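Local coordinates for UPF0255 protein frsA (PDB 4I4C) that probably hydrolyses carboxylic esters, as a member of the FrsA family within the alpha/beta-hydrolase clan, at residues Q60-I65 with A128-S133; V198-D203 with T207-L212; L324-S327 with Y332-S335. All coordinates share one frame; numbering follows the deposited sequence.

Interaction 1: residues Q60-I65 with A128-S133; sequences QGVDPI and ASLCYS
V62 and L130 meet where the turn between helices 54-60 and 64-75 passes helix 121-136; the backbones come nearest at V62 and C131, with CA atoms 7.3 Å apart. G61 ends the first helix in a Schellman motif. Its phi of 133° would press a CB against the carbonyl oxygen of Q60, so the position suits glycine.

L130 carries the contact from the second segment. Its CG lies anti to the backbone N (chi1 -174°), which directs the branched end at the turn. CD2 does most of the touching: it meets V62 CG2 at 3.6 Å, the two side chains crossing at a slant, and approaches Q60 CB at 3.8 Å. The same methyl rests 3.5 Å from Q60 O and 3.8 Å from G61 N, so it packs against backbone as well as side chains.

Beyond CB the chain of Q60 leaves the leucine, and its amide bonds to Q56 through OE1 and to the backbone O of D208 through NE2. Q60 also lines the pocket of a bound polyether, so the contact lies beside the wall of that pocket. No hydrogen bond joins the two segments. The turn therefore meets helix 121-136 mainly through one leucine methyl, set against V62, the root of Q60 and the turn's backbone, while the glutamine divides its work: an aliphatic root for this contact and a polar end tied beyond it.

Interaction 2: residues V198-D203 with T207-L212; sequences VSAGLD and TDMWRL. With 6NA (hexanoic acid), chain D.
V198 CG1 meets both M209 and L212, at 3.6 Å from M209 SD and 3.8 Å from L212 CD2. The valine and methionine side chains run past each other in opposite directions, whereas valine and leucine approach tip to tip. With chi1 at -64° and chi2 extended (167°), the methionine carries SD to V198 and also to A200 CB, at 4.0 Å; a bend at chi3 then turns CE toward V198 CG1. A flexible thioether suits this place, filling the space between a beta-branched residue on the strand and a small alanine just past it.

Behind this first shell, strand 266-271 completes the apolar cluster: F271 touches V198, M209 and L212, and I269 adds to the side of V198. Backbone bonds of V198 to L225 and V227, and of S199 to I269 and F271, hold the strand end within the sheet. On the helical side, M209 stands at the N-cap and its carbonyl accepts a bond from L212 N (2.9 Å), which opens the first turn of helix 210-217 and helps hold the two residues that reach the strand. M209 and L212 also line the pocket holding a polyether.

Further along the chain, L202 N donates to O of the bound hexanoic acid at 2.9 Å, with an N-H...O angle of 159°, and F273 N also bonds the ligand. G201 CA lies 3.1 Å from that O, and a CB here would clash with it, so glycine suits the spot. Strand 193-199, helix 210-217 and strand 223-226 form a beta-alpha-beta unit of the alpha/beta-hydrolase fold. Two backbone N-H groups converging on a ligand carboxylate after strand ends recall the oxyanion-hole arrangement of alpha/beta hydrolases.

Interaction 3: residues L324-S327 with Y332-S335; sequences LGKS and YSLS
L334 holds CG anti to its backbone N (chi1 -179°), and this sends CD1 toward the loop although the bond from CA to CB does not aim there. L324 has the other setting, CG anti to the carbonyl carbon (chi1 -66°), with chi2 extending CD1 out to meet it. The two methyls come within 3.5 Å, CD1 to CD1, a tight fit for carbon atoms, and the side chains cross at a slant. Leucine serves both sides, since a branched end can reach across a gap that leaves the CA atoms of L324 and L334 9.3 Å apart. L324 also touches L240 and W341, which add to its apolar surroundings.

K326 comes over the same leucine with its chain extended beyond CG. Its NZ ends 4.0 Å from L334 CA and 4.2 Å from L334 CD1, so the ammonium passes across the helix residue without bonding to it. The charge finds its partner in Q337 OE1, farther along the helix, so the long aliphatic chain suits a position that must bridge loop and helix.

Helix 314-323 ends here in a Schellman motif, with G325 the first residue to leave helical angles. Its positive phi is easily adopted without a side chain. The chain then runs through the short strand 328-329, which pairs in parallel with strand 28-29, and turns back as helix 331-337, so the contact packs the end of helix 314-323 against helix 331-337 across the short strand between them.

Near the start of that second helix, D330 OD2 accepts a bond from S333 N. S335 OG is bonded to Q310 NE2, and its small hydroxyl can also fold back on its own helix, donating to Y332 O at 2.6 Å from above the carbonyl plane, with a C=O...O angle of 117°.

Overall arrangement
Interaction 2 is the core contact, 5 Å from the centre of the chain, joining a sheet strand to the helix that follows it. Interaction 1 is partly buried and joins an interhelical turn to a helix, and interaction 3 lies farthest out, about 20 Å from the centre. The first two touch: besides the glutamine link, S133 OG probably bonds D208 OD1, and R211 packs on Q60 and G61, so polar links join segments that meet within each contact largely through apolar groups and without hydrogen bonds. Interaction 3 touches neither, its nearest atoms about 7 Å from interaction 2. There a lysine accompanies the leucines, whereas the core contact relies on valine, alanine, methionine and leucine.

Interaction 1: residues Q60-I65 with A128-S133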
loop_
_atom_site.group_PDB
_atom_site.type_symbol
_atom_site.label_atom_id
_atom_site.label_comp_id
_atom_site.label_asym_id
_atom_site.label_seq_id
_atom_site.Cartn_x
_atom_site.Cartn_y
_atom_site.Cartn_z
ATOM N N GLN A 60 5.735 -9.036 -4.648
ATOM C CA GLN A 60 6.455 -7.766 -4.732
ATOM C C GLN A 60 7.969 -7.899 -4.957
ATOM O O GLN A 60 8.627 -6.933 -5.349
ATOM C CB GLN A 60 6.181 -6.924 -3.478
ATOM C CG GLN A 60 4.737 -6.506 -3.370
ATOM C CD GLN A 60 4.407 -5.784 -2.087
ATOM O OE1 GLN A 60 4.204 -6.408 -1.056
ATOM N NE2 GLN A 60 4.326 -4.458 -2.152
ATOM N N GLY A 61 8.529 -9.077 -4.705
ATOM C CA GLY A 61 9.919 -9.318 -5.051
ATOM C C GLY A 61 10.825 -9.964 -4.012
ATOM O O GLY A 61 11.986 -10.233 -4.304
ATOM N N VAL A 62 10.316 -10.209 -2.806
ATOM C CA VAL A 62 11.108 -10.866 -1.778
ATOM C C VAL A 62 11.293 -12.327 -2.158
ATOM O O VAL A 62 10.351 -12.978 -2.597
ATOM C CB VAL A 62 10.419 -10.837 -0.388
ATOM C CG1 VAL A 62 11.296 -11.526 0.650
ATOM C CG2 VAL A 62 10.118 -9.432 0.037
ATOM N N ASP A 63 12.503 -12.842 -1.985
ATOM C CA ASP A 63 12.759 -14.249 -2.251
ATOM C C ASP A 63 12.142 -15.098 -1.154
ATOM O O ASP A 63 12.352 -14.819 0.025
ATOM C CB ASP A 63 14.262 -14.512 -2.311
ATOM C CG ASP A 63 14.582 -15.991 -2.425
ATOM O OD1 ASP A 63 14.521 -16.520 -3.557
ATOM O OD2 ASP A 63 14.874 -16.626 -1.381
ATOM N N PRO A 64 11.382 -16.136 -1.535
ATOM C CA PRO A 64 10.668 -16.985 -0.580
ATOM C C PRO A 64 11.586 -17.644 0.443
ATOM O O PRO A 64 11.199 -17.741 1.608
ATOM C CB PRO A 64 10.020 -18.053 -1.467
ATOM C CG PRO A 64 10.737 -17.970 -2.771
ATOM C CD PRO A 64 11.127 -16.546 -2.924
ATOM N N ILE A 65 12.764 -18.090 0.016
ATOM C CA ILE A 65 13.691 -18.775 0.920
ATOM C C ILE A 65 14.228 -17.811 1.978
ATOM O O ILE A 65 14.281 -18.151 3.164
ATOM C CB ILE A 65 14.862 -19.453 0.153
ATOM C CG1 ILE A 65 14.321 -20.392 -0.926
ATOM C CG2 ILE A 65 15.761 -20.226 1.094
ATOM C CD1 ILE A 65 13.514 -21.536 -0.385
ATOM N N ALA A 128 16.371 -4.459 -1.639
ATOM C CA ALA A 128 16.747 -3.950 -0.323
ATOM C C ALA A 128 15.680 -2.999 0.208
ATOM O O ALA A 128 15.289 -3.071 1.382
ATOM C CB ALA A 128 18.080 -3.242 -0.399
ATOM N N SER A 129 15.220 -2.113 -0.682
ATOM C CA SER A 129 14.168 -1.152 -0.390
ATOM C C SER A 129 12.945 -1.851 0.141
ATOM O O SER A 129 12.343 -1.411 1.116
ATOM C CB SER A 129 13.761 -0.397 -1.655
ATOM O OG SER A 129 12.874 0.651 -1.312
ATOM N N LEU A 130 12.586 -2.950 -0.513
ATOM C CA LEU A 130 11.398 -3.707 -0.136
ATOM C C LEU A 130 11.575 -4.340 1.236
ATOM O O LEU A 130 10.640 -4.348 2.053
ATOM C CB LEU A 130 11.121 -4.792 -1.166
ATOM C CG LEU A 130 9.819 -5.545 -0.936
ATOM C CD1 LEU A 130 8.659 -4.568 -0.911
ATOM C CD2 LEU A 130 9.654 -6.568 -2.037
ATOM N N CYS A 131 12.771 -4.870 1.493
ATOM C CA CYS A 131 13.037 -5.482 2.795
ATOM C C CYS A 131 12.926 -4.455 3.912
ATOM O O CYS A 131 12.370 -4.747 4.960
ATOM C CB CYS A 131 14.395 -6.172 2.829
ATOM S SG CYS A 131 14.452 -7.606 1.768
ATOM N N TYR A 132 13.454 -3.257 3.667
ATOM C CA TYR A 132 13.365 -2.158 4.615
ATOM C C TYR A 132 11.920 -1.701 4.860
ATOM O O TYR A 132 11.560 -1.352 5.987
ATOM C CB TYR A 132 14.184 -0.957 4.122
ATOM C CG TYR A 132 15.672 -1.172 4.100
ATOM C CD1 TYR A 132 16.310 -1.881 5.121
ATOM C CD2 TYR A 132 16.443 -0.689 3.055
ATOM C CE1 TYR A 132 17.669 -2.090 5.103
ATOM C CE2 TYR A 132 17.818 -0.900 3.027
ATOM C CZ TYR A 132 18.422 -1.598 4.059
ATOM O OH TYR A 132 19.787 -1.812 4.055
ATOM N N SER A 133 11.119 -1.656 3.796
ATOM C CA SER A 133 9.696 -1.326 3.898
ATOM C C SER A 133 8.960 -2.344 4.769
ATOM O O SER A 133 8.221 -1.981 5.689
ATOM C CB SER A 133 9.048 -1.237 2.508
ATOM O OG SER A 133 7.645 -1.038 2.617
#

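Interaction 2: residues V198-D203 with T207-L212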
loop_
_atom_site.group_PDB
_atom_site.type_symbol
_atom_site.label_atom_id
_atom_site.label_comp_id
_atom_site.label_asym_id
_atom_site.label_seq_id
_atom_site.Cartn_x
_atom_site.Cartn_y
_atom_site.Cartn_z
ATOM N N VAL A 198 -0.694 5.481 -9.416
ATOM C CA VAL A 198 -0.888 4.254 -8.654
ATOM C C VAL A 198 -0.766 4.514 -7.162
ATOM O O VAL A 198 0.205 5.129 -6.732
ATOM C CB VAL A 198 0.142 3.185 -9.060
ATOM C CG1 VAL A 198 -0.107 1.892 -8.311
ATOM C CG2 VAL A 198 0.117 2.953 -10.569
ATOM N N SER A 199 -1.748 4.058 -6.377
ATOM C CA SER A 199 -1.642 4.101 -4.916
ATOM C C SER A 199 -2.002 2.771 -4.243
ATOM O O SER A 199 -3.004 2.151 -4.593
ATOM C CB SER A 199 -2.514 5.223 -4.353
ATOM O OG SER A 199 -1.976 6.484 -4.699
ATOM N N ALA A 200 -1.174 2.333 -3.291
ATOM C CA ALA A 200 -1.494 1.160 -2.471
ATOM C C ALA A 200 -2.277 1.571 -1.222
ATOM O O ALA A 200 -2.745 2.706 -1.132
ATOM C CB ALA A 200 -0.234 0.394 -2.100
ATOM N N GLY A 201 -2.414 0.658 -0.263
ATOM C CA GLY A 201 -3.266 0.895 0.890
ATOM C C GLY A 201 -2.539 1.502 2.076
ATOM O O GLY A 201 -1.367 1.851 1.967
ATOM N N LEU A 202 -3.230 1.601 3.213
ATOM C CA LEU A 202 -2.731 2.337 4.383
ATOM C C LEU A 202 -1.479 1.763 5.075
ATOM O O LEU A 202 -0.855 2.457 5.872
ATOM C CB LEU A 202 -3.850 2.531 5.416
ATOM C CG LEU A 202 -5.017 3.417 4.959
ATOM C CD1 LEU A 202 -6.155 3.370 5.973
ATOM C CD2 LEU A 202 -4.556 4.860 4.746
ATOM N N ASP A 203 -1.113 0.519 4.779
ATOM C CA ASP A 203 0.097 -0.066 5.372
ATOM C C ASP A 203 1.189 -0.385 4.348
ATOM O O ASP A 203 2.112 -1.163 4.623
ATOM C CB ASP A 203 -0.221 -1.281 6.263
ATOM C CG ASP A 203 -0.968 -2.379 5.528
ATOM O OD1 ASP A 203 -0.804 -2.524 4.305
ATOM O OD2 ASP A 203 -1.725 -3.118 6.190
ATOM N N THR A 207 6.813 3.111 -2.582
ATOM C CA THR A 207 7.999 2.490 -3.145
ATOM C C THR A 207 7.889 0.947 -3.149
ATOM O O THR A 207 8.852 0.260 -3.460
ATOM C CB THR A 207 9.290 2.977 -2.395
ATOM O OG1 THR A 207 9.064 2.954 -0.989
ATOM C CG2 THR A 207 9.647 4.414 -2.788
ATOM N N ASP A 208 6.713 0.410 -2.825
ATOM C CA ASP A 208 6.540 -1.045 -2.729
ATOM C C ASP A 208 6.020 -1.676 -4.022
ATOM O O ASP A 208 5.613 -2.831 -4.012
ATOM C CB ASP A 208 5.576 -1.431 -1.583
ATOM C CG ASP A 208 6.093 -1.042 -0.204
ATOM O OD1 ASP A 208 7.260 -0.616 -0.104
ATOM O OD2 ASP A 208 5.323 -1.163 0.779
ATOM N N MET A 209 6.056 -0.942 -5.134
ATOM C CA MET A 209 5.407 -1.414 -6.367
ATOM C C MET A 209 6.297 -1.380 -7.603
ATOM O O MET A 209 5.796 -1.311 -8.730
ATOM C CB MET A 209 4.136 -0.593 -6.628
ATOM C CG MET A 209 3.076 -0.785 -5.554
ATOM S SD MET A 209 1.744 0.429 -5.611
ATOM C CE MET A 209 2.620 1.953 -5.217
ATOM N N TRP A 210 7.612 -1.408 -7.379
ATOM C CA TRP A 210 8.593 -1.437 -8.452
ATOM C C TRP A 210 8.324 -2.514 -9.509
ATOM O O TRP A 210 8.475 -2.260 -10.695
ATOM C CB TRP A 210 10.016 -1.598 -7.898
ATOM C CG TRP A 210 10.980 -1.934 -8.979
ATOM C CD1 TRP A 210 11.604 -3.127 -9.182
ATOM C CD2 TRP A 210 11.403 -1.071 -10.040
ATOM N NE1 TRP A 210 12.406 -3.058 -10.299
ATOM C CE2 TRP A 210 12.297 -1.807 -10.845
ATOM C CE3 TRP A 210 11.120 0.255 -10.380
ATOM C CZ2 TRP A 210 12.904 -1.265 -11.974
ATOM C CZ3 TRP A 210 11.726 0.794 -11.508
ATOM C CH2 TRP A 210 12.605 0.035 -12.289
ATOM N N ARG A 211 7.905 -3.704 -9.089
ATOM C CA ARG A 211 7.654 -4.785 -10.047
ATOM C C ARG A 211 6.385 -4.566 -10.878
ATOM O O ARG A 211 6.215 -5.165 -11.944
ATOM C CB ARG A 211 7.622 -6.146 -9.340
ATOM C CG ARG A 211 8.930 -6.468 -8.618
ATOM C CD ARG A 211 9.383 -7.918 -8.809
ATOM N NE ARG A 211 10.774 -8.093 -8.373
ATOM C CZ ARG A 211 11.430 -9.253 -8.349
ATOM N NH1 ARG A 211 10.826 -10.373 -8.735
ATOM N NH2 ARG A 211 12.694 -9.294 -7.932
ATOM N N LEU A 212 5.489 -3.716 -10.387
ATOM C CA LEU A 212 4.301 -3.365 -11.170
ATOM C C LEU A 212 4.764 -2.686 -12.452
ATOM O O LEU A 212 4.308 -3.026 -13.546
ATOM C CB LEU A 212 3.385 -2.435 -10.389
ATOM C CG LEU A 212 2.173 -1.927 -11.151
ATOM C CD1 LEU A 212 1.384 -3.120 -11.685
ATOM C CD2 LEU A 212 1.338 -1.075 -10.204
HETATM C CA 6NA D . -7.376 -0.957 3.978
HETATM C C 6NA D . -5.998 -0.731 3.465
HETATM O O 6NA D . -5.738 0.143 2.685
HETATM C CB 6NA D . -7.549 -0.684 5.410
HETATM C CG 6NA D . -8.878 -0.754 5.969
HETATM C CD 6NA D . -9.547 -2.044 6.012
HETATM C C6 6NA D . -9.246 -2.857 7.167
HETATM O OXT 6NA D . -5.103 -1.438 3.817
#

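Interaction 3: residues L324-S327 with Y332-S335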
loop_
_atom_site.group_PDB
_atom_site.type_symbol
_atom_site.label_atom_id
_atom_site.label_comp_id
_atom_site.label_asym_id
_atom_site.label_seq_id
_atom_site.Cartn_x
_atom_site.Cartn_y
_atom_site.Cartn_z
ATOM N N LEU A 324 -5.166 8.142 11.449
ATOM C CA LEU A 324 -6.126 9.153 11.887
ATOM C C LEU A 324 -5.552 10.105 12.932
ATOM O O LEU A 324 -6.244 11.005 13.411
ATOM C CB LEU A 324 -7.406 8.493 12.392
ATOM C CG LEU A 324 -8.168 7.785 11.280
ATOM C CD1 LEU A 324 -9.371 7.041 11.825
ATOM C CD2 LEU A 324 -8.589 8.793 10.225
ATOM N N GLY A 325 -4.286 9.897 13.276
ATOM C CA GLY A 325 -3.595 10.716 14.256
ATOM C C GLY A 325 -4.192 10.683 15.645
ATOM O O GLY A 325 -4.122 11.666 16.387
ATOM N N LYS A 326 -4.778 9.549 16.013
ATOM C CA LYS A 326 -5.366 9.425 17.340
ATOM C C LYS A 326 -4.281 9.233 18.400
ATOM O O LYS A 326 -3.312 8.501 18.196
ATOM C CB LYS A 326 -6.410 8.304 17.376
ATOM C CG LYS A 326 -7.512 8.485 16.346
ATOM C CD LYS A 326 -8.816 7.877 16.785
ATOM C CE LYS A 326 -9.991 8.587 16.112
ATOM N NZ LYS A 326 -11.314 8.066 16.581
ATOM N N SER A 327 -4.438 9.932 19.515
ATOM C CA SER A 327 -3.497 9.852 20.623
ATOM C C SER A 327 -3.821 8.627 21.457
ATOM O O SER A 327 -2.940 7.872 21.851
ATOM C CB SER A 327 -3.595 11.106 21.496
ATOM O OG SER A 327 -3.293 12.277 20.754
ATOM N N TYR A 332 -14.883 1.721 19.855
ATOM C CA TYR A 332 -16.288 1.879 19.498
ATOM C C TYR A 332 -16.465 3.168 18.706
ATOM O O TYR A 332 -17.173 3.201 17.707
ATOM C CB TYR A 332 -17.173 1.883 20.747
ATOM C CG TYR A 332 -16.912 0.711 21.663
ATOM C CD1 TYR A 332 -17.462 -0.539 21.404
ATOM C CD2 TYR A 332 -16.097 0.854 22.782
ATOM C CE1 TYR A 332 -17.215 -1.615 22.240
ATOM C CE2 TYR A 332 -15.843 -0.212 23.625
ATOM C CZ TYR A 332 -16.402 -1.446 23.351
ATOM O OH TYR A 332 -16.142 -2.503 24.199
ATOM N N SER A 333 -15.802 4.222 19.158
ATOM C CA SER A 333 -15.868 5.496 18.464
ATOM C C SER A 333 -15.175 5.420 17.101
ATOM O O SER A 333 -15.737 5.843 16.101
ATOM C CB SER A 333 -15.264 6.598 19.317
ATOM O OG SER A 333 -15.220 7.803 18.588
ATOM N N LEU A 334 -13.958 4.879 17.069
ATOM C CA LEU A 334 -13.255 4.644 15.806
ATOM C C LEU A 334 -14.087 3.881 14.758
ATOM O O LEU A 334 -14.090 4.234 13.575
ATOM C CB LEU A 334 -11.944 3.904 16.064
ATOM C CG LEU A 334 -11.044 3.573 14.872
ATOM C CD1 LEU A 334 -10.833 4.813 14.044
ATOM C CD2 LEU A 334 -9.692 3.013 15.355
ATOM N N SER A 335 -14.784 2.840 15.197
ATOM C CA SER A 335 -15.587 2.013 14.307
ATOM C C SER A 335 -16.760 2.785 13.712
ATOM O O SER A 335 -17.109 2.582 12.552
ATOM C CB SER A 335 -16.128 0.795 15.052
ATOM O OG SER A 335 -16.988 1.205 16.105
#